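Ureidoglycolate hydrolase (Arabidopsis thaliana, PDB 4PXE) hydrolyses (S)-ureidoglycolate to glyoxylate, ammonia and carbon dioxide with two manganese ions per subunit, in the last step of a urea-free purine breakdown in Arabidopsis. Local coordinates at residues D94-S99 against E138-G143; I144-S149 against R375-S380. All coordinates share one frame; numbering follows the deposited sequence.

Interaction 1 (D94-S99 against E138-G143); sequences DAIPYS and EPTRFG. With MN (manganese (II) ion), chain D.
Asp94 and Glu138, with CA atoms 6.5 Å apart, start a short side-by-side run that continues to Ile96 and Thr140, CA atoms 6.1 Å apart, before the chain turns a corner at Pro97 and Tyr98. No hydrogen bond runs backbone to backbone here; a side chain does that work. Asp94 OD2 takes the N-H of Glu138 at 3.0 Å on its syn side, 27° out of the carboxylate plane. Ser136 gives the same oxygen a hydroxyl, while Glu137 N holds OD1, a three-bond grip that fixes the carboxylate's rotation. This is the metal centre of an M20-family amidohydrolase: Glu138 OE2 binds manganese at 2.2 Å, with Asp103, His402 and a water among that ion's other ligands. The Glu138 chain bends at chi2 (-79°), placing CD beside Ile96, whose CG2 lies 3.4 Å from Glu138 CD. Water 2 ties the metal-bound Glu138 OE2 to the strand, giving it a hydrogen and accepting one from Ile96 N. OE1 is held by Asn294 of the second subunit. Farther along, Ile96 CG2 sits 3.5 Å from Thr140 OG1, and Pro97 CD and Thr140 CG2 meet tip to tip at 3.7 Å.

Interaction 2 (I144-S149 against R375-S380); sequences ISCLGS and RAYHDS. With GLV (glyoxylic acid), chain E.
Ser145, Cys146 and the ring of Tyr377 meet at the glyoxylate pocket of this M20-family enzyme, where the loop leading into helix 147-152 packs against the loop before helix 379-383. The Tyr377 ring stands between the product and the 144-149 segment. Glyoxylate lies over one face, its O2 3.4 Å above the plane and over the centre, and the N-H of Tyr377 itself donates to that O2 at 3.0 Å, so one residue holds the ligand by both ring and backbone. Tyr377 CG sits between its own N and carbonyl carbon (chi1 55°). Ser145 CB comes in obliquely, 3.5 Å from Tyr377 CE2. Cys146 SG is oblique too, 5.2 Å from the centroid of the Tyr377 ring and 66° off its normal, a sulfur-aromatic contact made near Tyr377 CD2; the sulfur also lies 3.7 Å from His378 O. Arg307 of the same chain and Asn294 of the second subunit add hydrogen bonds to the ligand. Beyond the ring the contact turns polar. Cys146 is the N-cap of helix 147-152, and in that helix's first turn Ser149 meets Asp379. Water 5 accepts from Ser149 N and donates to Asp379 OD1, and the same OD1 receives the Ser149 hydroxyl, from OG at 2.7 Å, on its anti lone pair.

Both contacts are largely buried and line one active site; their centres lie 12 Å apart. They share the loop that follows strand 129-133: residues 138-143 run straight into 144-149, so one connection supplies a metal ligand at Glu138 and then packs behind the tyrosine that faces the glyoxylate. The two also touch directly, Pro139 CD lying 3.5 Å from Tyr377 OH. In interaction 1 a carboxylate grips a backbone N-H beside a manganese ligand, and the apolar part thins out toward partly exposed Pro97 and Thr140. Interaction 2, deeper in the chain, works through oblique packing on an aromatic ring and a serine-aspartate bond. Asn294 of the second subunit reaches both, so the site is completed across the dimer.

Interaction 1 (D94-S99 against E138-G143)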
loop_
_atom_site.group_PDB
_atom_site.type_symbol
_atom_site.label_atom_id
_atom_site.label_comp_id
_atom_site.label_asym_id
_atom_site.label_seq_id
_atom_site.Cartn_x
_atom_site.Cartn_y
_atom_site.Cartn_z
ATOM N N ASP A 94 8.228 -21.292 1.896
ATOM C CA ASP A 94 7.681 -19.939 1.983
ATOM C C ASP A 94 6.428 -19.810 1.107
ATOM O O ASP A 94 6.241 -20.580 0.159
ATOM C CB ASP A 94 8.730 -18.817 1.772
ATOM C CG ASP A 94 9.450 -18.871 0.423
ATOM O OD1 ASP A 94 9.591 -19.946 -0.197
ATOM O OD2 ASP A 94 9.941 -17.795 0.011
ATOM N N ALA A 95 5.567 -18.864 1.475
ATOM C CA ALA A 95 4.255 -18.665 0.865
ATOM C C ALA A 95 4.033 -17.173 0.678
ATOM O O ALA A 95 4.181 -16.393 1.627
ATOM C CB ALA A 95 3.174 -19.225 1.760
ATOM N N ILE A 96 3.672 -16.766 -0.531
ATOM C CA ILE A 96 3.357 -15.352 -0.772
ATOM C C ILE A 96 2.071 -14.944 -0.041
ATOM O O ILE A 96 1.303 -15.799 0.389
ATOM C CB ILE A 96 3.291 -15.005 -2.284
ATOM C CG1 ILE A 96 2.015 -15.540 -2.937
ATOM C CG2 ILE A 96 4.524 -15.503 -3.004
ATOM C CD1 ILE A 96 1.892 -15.139 -4.394
ATOM N N PRO A 97 1.846 -13.637 0.136
ATOM C CA PRO A 97 0.632 -13.246 0.865
ATOM C C PRO A 97 -0.671 -13.832 0.304
ATOM O O PRO A 97 -0.933 -13.757 -0.900
ATOM C CB PRO A 97 0.640 -11.717 0.741
ATOM C CG PRO A 97 2.117 -11.380 0.689
ATOM C CD PRO A 97 2.734 -12.485 -0.125
ATOM N N TYR A 98 -1.463 -14.418 1.200
ATOM C CA TYR A 98 -2.795 -14.938 0.872
ATOM C C TYR A 98 -2.748 -15.980 -0.223
ATOM O O TYR A 98 -3.474 -15.909 -1.224
ATOM C CB TYR A 98 -3.764 -13.799 0.520
ATOM C CG TYR A 98 -4.066 -12.920 1.707
ATOM C CD1 TYR A 98 -5.080 -13.252 2.591
ATOM C CD2 TYR A 98 -3.314 -11.780 1.962
ATOM C CE1 TYR A 98 -5.362 -12.467 3.690
ATOM C CE2 TYR A 98 -3.591 -10.976 3.063
ATOM C CZ TYR A 98 -4.610 -11.336 3.923
ATOM O OH TYR A 98 -4.902 -10.549 5.021
ATOM N N SER A 99 -1.890 -16.965 -0.011
ATOM C CA SER A 99 -1.741 -18.054 -0.965
ATOM C C SER A 99 -2.218 -19.379 -0.359
ATOM O O SER A 99 -2.918 -19.388 0.659
ATOM C CB SER A 99 -0.303 -18.134 -1.463
ATOM O OG SER A 99 0.614 -18.342 -0.399
ATOM N N GLU A 138 10.178 -17.693 -2.965
ATOM C CA GLU A 138 9.294 -16.598 -3.373
ATOM C C GLU A 138 9.978 -15.235 -3.234
ATOM O O GLU A 138 10.794 -15.044 -2.335
ATOM C CB GLU A 138 7.987 -16.639 -2.581
ATOM C CG GLU A 138 7.232 -17.953 -2.742
ATOM C CD GLU A 138 6.459 -18.044 -4.023
ATOM O OE1 GLU A 138 6.666 -17.245 -4.964
ATOM O OE2 GLU A 138 5.600 -18.949 -4.069
ATOM N N PRO A 139 9.656 -14.286 -4.134
ATOM C CA PRO A 139 10.354 -12.988 -4.156
ATOM C C PRO A 139 9.772 -11.964 -3.184
ATOM O O PRO A 139 10.164 -10.796 -3.230
ATOM C CB PRO A 139 10.134 -12.511 -5.595
ATOM C CG PRO A 139 8.799 -13.074 -5.957
ATOM C CD PRO A 139 8.789 -14.460 -5.316
ATOM N N THR A 140 8.861 -12.389 -2.317
ATOM C CA THR A 140 8.075 -11.476 -1.473
ATOM C C THR A 140 8.874 -10.446 -0.674
ATOM O O THR A 140 8.553 -9.250 -0.691
ATOM C CB THR A 140 7.211 -12.277 -0.478
ATOM O OG1 THR A 140 6.481 -13.276 -1.201
ATOM C CG2 THR A 140 6.222 -11.364 0.260
ATOM N N ARG A 141 9.892 -10.904 0.047
ATOM C CA ARG A 141 10.535 -10.008 0.999
ATOM C C ARG A 141 11.539 -9.050 0.365
ATOM O O ARG A 141 11.485 -7.852 0.627
ATOM C CB ARG A 141 11.208 -10.787 2.128
ATOM C CG ARG A 141 11.729 -9.853 3.210
ATOM C CD ARG A 141 11.949 -10.548 4.548
ATOM N NE ARG A 141 12.252 -9.540 5.564
ATOM C CZ ARG A 141 12.372 -9.775 6.864
ATOM N NH1 ARG A 141 12.241 -11.007 7.348
ATOM N NH2 ARG A 141 12.637 -8.760 7.685
ATOM N N PHE A 142 12.450 -9.583 -0.444
ATOM C CA PHE A 142 13.536 -8.782 -1.010
ATOM C C PHE A 142 13.431 -8.563 -2.519
ATOM O O PHE A 142 14.306 -7.933 -3.111
ATOM C CB PHE A 142 14.899 -9.393 -0.651
ATOM C CG PHE A 142 15.133 -9.517 0.830
ATOM C CD1 PHE A 142 15.367 -8.386 1.596
ATOM C CD2 PHE A 142 15.117 -10.760 1.454
ATOM C CE1 PHE A 142 15.573 -8.478 2.948
ATOM C CE2 PHE A 142 15.323 -10.865 2.816
ATOM C CZ PHE A 142 15.557 -9.716 3.568
ATOM N N GLY A 143 12.370 -9.072 -3.145
ATOM C CA GLY A 143 12.217 -8.940 -4.587
ATOM C C GLY A 143 13.045 -9.952 -5.363
ATOM O O GLY A 143 13.109 -9.913 -6.596
HETATM MN MN MN D . 4.773 -19.974 -5.779
HETATM O O HOH W 1 6.711 -15.159 0.852
HETATM O O HOH W 2 3.393 -18.828 -2.455
HETATM O O HOH W 3 6.602 -21.088 -5.790
HETATM O O HOH W 4 4.443 -20.581 -7.473
#

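Interaction 2 (I144-S149 against R375-S380)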
loop_
_atom_site.group_PDB
_atom_site.type_symbol
_atom_site.label_atom_id
_atom_site.label_comp_id
_atom_site.label_asym_id
_atom_site.label_seq_id
_atom_site.Cartn_x
_atom_site.Cartn_y
_atom_site.Cartn_z
ATOM N N ILE A 144 13.678 -10.859 -4.629
ATOM C CA ILE A 144 14.578 -11.857 -5.203
ATOM C C ILE A 144 13.936 -13.243 -5.121
ATOM O O ILE A 144 13.709 -13.755 -4.022
ATOM C CB ILE A 144 15.919 -11.882 -4.435
ATOM C CG1 ILE A 144 16.594 -10.506 -4.493
ATOM C CG2 ILE A 144 16.844 -12.963 -4.994
ATOM C CD1 ILE A 144 17.627 -10.300 -3.398
ATOM N N SER A 145 13.630 -13.835 -6.275
ATOM C CA SER A 145 13.094 -15.198 -6.299
ATOM C C SER A 145 14.247 -16.180 -6.152
ATOM O O SER A 145 15.402 -15.835 -6.421
ATOM C CB SER A 145 12.366 -15.456 -7.616
ATOM O OG SER A 145 13.276 -15.383 -8.706
ATOM N N CYS A 146 13.937 -17.396 -5.723
ATOM C CA CYS A 146 14.933 -18.465 -5.657
ATOM C C CYS A 146 16.218 -18.027 -4.976
ATOM O O CYS A 146 17.314 -18.330 -5.458
ATOM C CB CYS A 146 15.247 -18.986 -7.062
ATOM S SG CYS A 146 13.814 -19.730 -7.899
ATOM N N LEU A 147 16.084 -17.319 -3.860
ATOM C CA LEU A 147 17.263 -16.744 -3.210
ATOM C C LEU A 147 18.267 -17.841 -2.843
ATOM O O LEU A 147 19.464 -17.720 -3.115
ATOM C CB LEU A 147 16.849 -15.927 -1.985
ATOM C CG LEU A 147 17.940 -15.078 -1.324
ATOM C CD1 LEU A 147 17.335 -13.815 -0.715
ATOM C CD2 LEU A 147 18.687 -15.882 -0.264
ATOM N N GLY A 148 17.769 -18.919 -2.251
ATOM C CA GLY A 148 18.618 -20.025 -1.849
ATOM C C GLY A 148 19.284 -20.733 -3.011
ATOM O O GLY A 148 20.495 -20.964 -2.983
ATOM N N SER A 149 18.507 -21.094 -4.028
ATOM C CA SER A 149 19.044 -21.879 -5.133
ATOM C C SER A 149 19.913 -21.053 -6.088
ATOM O O SER A 149 20.832 -21.597 -6.709
ATOM C CB SER A 149 17.938 -22.641 -5.877
ATOM O OG SER A 149 16.935 -21.754 -6.351
ATOM N N ARG A 375 5.211 -23.502 -16.361
ATOM C CA ARG A 375 5.020 -22.068 -16.603
ATOM C C ARG A 375 5.563 -21.266 -15.420
ATOM O O ARG A 375 6.213 -20.223 -15.590
ATOM C CB ARG A 375 3.542 -21.766 -16.847
ATOM C CG ARG A 375 2.957 -22.512 -18.046
ATOM C CD ARG A 375 1.585 -21.976 -18.402
ATOM N NE ARG A 375 0.954 -22.749 -19.471
ATOM C CZ ARG A 375 1.251 -22.629 -20.763
ATOM N NH1 ARG A 375 2.183 -21.772 -21.163
ATOM N NH2 ARG A 375 0.610 -23.369 -21.661
ATOM N N ALA A 376 5.270 -21.745 -14.220
ATOM C CA ALA A 376 5.886 -21.225 -13.009
ATOM C C ALA A 376 7.386 -21.463 -13.053
ATOM O O ALA A 376 7.864 -22.371 -13.739
ATOM C CB ALA A 376 5.283 -21.907 -11.788
ATOM N N TYR A 377 8.144 -20.651 -12.321
ATOM C CA TYR A 377 9.543 -21.007 -12.079
ATOM C C TYR A 377 9.646 -21.742 -10.748
ATOM O O TYR A 377 8.672 -21.808 -9.976
ATOM C CB TYR A 377 10.486 -19.781 -12.154
ATOM C CG TYR A 377 10.099 -18.637 -11.235
ATOM C CD1 TYR A 377 9.419 -17.510 -11.717
ATOM C CD2 TYR A 377 10.409 -18.683 -9.879
ATOM C CE1 TYR A 377 9.054 -16.465 -10.857
ATOM C CE2 TYR A 377 10.055 -17.657 -9.021
ATOM C CZ TYR A 377 9.389 -16.552 -9.509
ATOM O OH TYR A 377 9.031 -15.538 -8.643
ATOM N N HIS A 378 10.812 -22.332 -10.498
ATOM C CA HIS A 378 11.035 -23.185 -9.340
ATOM C C HIS A 378 12.513 -23.170 -9.019
ATOM O O HIS A 378 13.321 -22.783 -9.855
ATOM C CB HIS A 378 10.660 -24.632 -9.662
ATOM C CG HIS A 378 9.246 -24.820 -10.108
ATOM N ND1 HIS A 378 8.188 -24.904 -9.227
ATOM C CD2 HIS A 378 8.718 -24.976 -11.344
ATOM C CE1 HIS A 378 7.072 -25.098 -9.904
ATOM N NE2 HIS A 378 7.366 -25.149 -11.191
ATOM N N ASP A 379 12.876 -23.651 -7.839
ATOM C CA ASP A 379 14.285 -23.877 -7.521
ATOM C C ASP A 379 14.992 -24.775 -8.539
ATOM O O ASP A 379 16.190 -24.623 -8.771
ATOM C CB ASP A 379 14.417 -24.439 -6.106
ATOM C CG ASP A 379 14.007 -23.415 -5.058
ATOM O OD1 ASP A 379 14.672 -22.363 -5.013
ATOM O OD2 ASP A 379 13.030 -23.639 -4.305
ATOM N N SER A 380 14.245 -25.691 -9.149
ATOM C CA SER A 380 14.765 -26.541 -10.221
ATOM C C SER A 380 15.410 -25.730 -11.348
ATOM O O SER A 380 16.348 -26.200 -11.994
ATOM C CB SER A 380 13.636 -27.410 -10.785
ATOM O OG SER A 380 13.235 -28.407 -9.860
HETATM C C1 GLV E . 6.992 -18.716 -8.092
HETATM O O1 GLV E . 7.602 -19.957 -8.188
HETATM C C2 GLV E . 6.419 -18.218 -9.372
HETATM O O2 GLV E . 6.519 -18.942 -10.415
HETATM O O3 GLV E . 5.841 -17.092 -9.405
HETATM O O HOH W 5 15.732 -20.992 -3.209
#